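Local atomic coordinates of nigritoxine (Vibrio nigripulchritudo, PDB entry 5M41), a protein that acts as a bacterial toxin against crustaceans and insects. Residues I671-N676 with S743-K748. Numbering follows the deposited sequence.
Sequences ITVVEN and SNAAQK
Ala-746 sits against two neighbouring side chains of the facing helix, Thr-672 and Val-673, and the contact is all van der Waals, with methyl groups lying on the Ala-746 backbone and on the two alanine methyls. Its CA lies 5.6 Å from the CA of Val-673, an approach that a methyl-sized side chain at this position permits. Ala-746 CB rests 4.1 Å from CB of Thr-672 and 4.2 Å from CG2 of Val-673, so it is touched by both residues. Val-673 reaches across with a single branch: with CG1 anti to the backbone N (chi1 170°), CG2 is left anti to the carbonyl carbon and lies over the backbone between Ala-745 and Ala-746, 3.9 Å from Ala-746 N and 4.2 Å from Ala-745 CB.

Thr-672 contributes its methyl rather than its hydroxyl. OG1, at chi1 -60°, stays beside its own backbone N and hydrogen-bonds to the Gln-668 O one turn back; this leaves CG2 anti to that N, and CG2 comes to 3.8 Å from the Ala-746 O.

No hydrogen bond joins the two segments directly; a polar link between the same helices lies just beyond, where the Ser-743 hydroxyl meets the Asp-669 carboxylate. Met-726 and Leu-730 of helix 719-731 also pack on Val-673, and Ile-671 lies against helix 688-704.

The axes pass 8.9 Å apart at 62°, and only 139 Å² is buried. This is steeply crossed helix packing through small side chains, joining helix 667-676 to the C-terminal helix 739-751 within the helical end of the toxin chain.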
# COMPACT_ATOMS: atom_id res chain seq x y z
N ILE A 671 25.83 -17.57 -10.05
CA ILE A 671 24.85 -16.49 -10.17
C ILE A 671 23.49 -17.05 -10.56
O ILE A 671 22.46 -16.67 -9.98
CB ILE A 671 25.35 -15.39 -11.14
CG1 ILE A 671 26.49 -14.59 -10.49
CG2 ILE A 671 24.21 -14.49 -11.59
CD1 ILE A 671 27.08 -13.49 -11.38
N THR A 672 23.47 -17.96 -11.53
CA THR A 672 22.20 -18.57 -11.98
C THR A 672 21.44 -19.20 -10.81
O THR A 672 20.26 -18.97 -10.63
CB THR A 672 22.44 -19.61 -13.08
OG1 THR A 672 23.09 -18.98 -14.20
CG2 THR A 672 21.12 -20.26 -13.55
N VAL A 673 22.13 -19.97 -9.97
CA VAL A 673 21.46 -20.59 -8.83
C VAL A 673 21.03 -19.53 -7.81
O VAL A 673 19.88 -19.52 -7.35
CB VAL A 673 22.31 -21.74 -8.24
CG1 VAL A 673 21.75 -22.22 -6.91
CG2 VAL A 673 22.34 -22.92 -9.21
N VAL A 674 21.92 -18.58 -7.51
CA VAL A 674 21.63 -17.57 -6.49
C VAL A 674 20.39 -16.77 -6.86
O VAL A 674 19.51 -16.54 -6.02
CB VAL A 674 22.85 -16.63 -6.29
CG1 VAL A 674 22.42 -15.35 -5.58
CG2 VAL A 674 23.93 -17.35 -5.50
N GLU A 675 20.35 -16.34 -8.12
CA GLU A 675 19.26 -15.59 -8.70
C GLU A 675 17.91 -16.34 -8.62
O GLU A 675 16.89 -15.75 -8.30
CB GLU A 675 19.59 -15.31 -10.17
CG GLU A 675 18.66 -14.35 -10.87
CD GLU A 675 19.13 -14.03 -12.28
OE1 GLU A 675 19.71 -14.94 -12.93
OE2 GLU A 675 18.92 -12.88 -12.75
N ASN A 676 17.93 -17.64 -8.89
CA ASN A 676 16.74 -18.46 -8.73
C ASN A 676 16.31 -18.69 -7.28
O ASN A 676 15.16 -19.00 -7.04
CB ASN A 676 16.89 -19.80 -9.43
CG ASN A 676 15.62 -20.65 -9.34
OD1 ASN A 676 14.58 -20.32 -9.93
ND2 ASN A 676 15.69 -21.74 -8.58
N SER A 743 26.72 -27.20 -11.01
CA SER A 743 26.70 -26.81 -12.44
C SER A 743 25.48 -27.35 -13.18
O SER A 743 24.86 -26.63 -13.97
CB SER A 743 27.97 -27.30 -13.15
OG SER A 743 29.03 -26.41 -12.86
N ASN A 744 25.15 -28.60 -12.91
CA ASN A 744 23.94 -29.18 -13.48
C ASN A 744 22.67 -28.47 -13.02
O ASN A 744 21.78 -28.24 -13.83
CB ASN A 744 23.87 -30.70 -13.26
CG ASN A 744 25.07 -31.41 -13.85
OD1 ASN A 744 25.71 -30.90 -14.78
ND2 ASN A 744 25.41 -32.57 -13.30
N ALA A 745 22.61 -28.06 -11.75
CA ALA A 745 21.45 -27.31 -11.25
C ALA A 745 21.29 -26.00 -12.02
O ALA A 745 20.17 -25.63 -12.41
CB ALA A 745 21.59 -27.04 -9.76
N ALA A 746 22.41 -25.32 -12.26
CA ALA A 746 22.40 -24.13 -13.10
C ALA A 746 21.91 -24.45 -14.52
O ALA A 746 21.05 -23.75 -15.07
CB ALA A 746 23.79 -23.47 -13.12
N GLN A 747 22.47 -25.49 -15.11
CA GLN A 747 22.02 -25.98 -16.42
C GLN A 747 20.51 -26.24 -16.49
O GLN A 747 19.86 -25.78 -17.42
CB GLN A 747 22.80 -27.23 -16.87
CG GLN A 747 22.68 -27.52 -18.36
CD GLN A 747 23.07 -26.32 -19.22
OE1 GLN A 747 24.16 -25.76 -19.07
NE2 GLN A 747 22.17 -25.90 -20.12
N LYS A 748 19.97 -26.95 -15.51
CA LYS A 748 18.53 -27.17 -15.39
C LYS A 748 17.75 -25.88 -15.37
O LYS A 748 16.65 -25.81 -15.91
CB LYS A 748 18.18 -27.97 -14.14
CG LYS A 748 18.24 -29.48 -14.31
CD LYS A 748 18.11 -30.18 -12.97
CE LYS A 748 18.36 -31.67 -13.13
NZ LYS A 748 18.20 -32.40 -11.85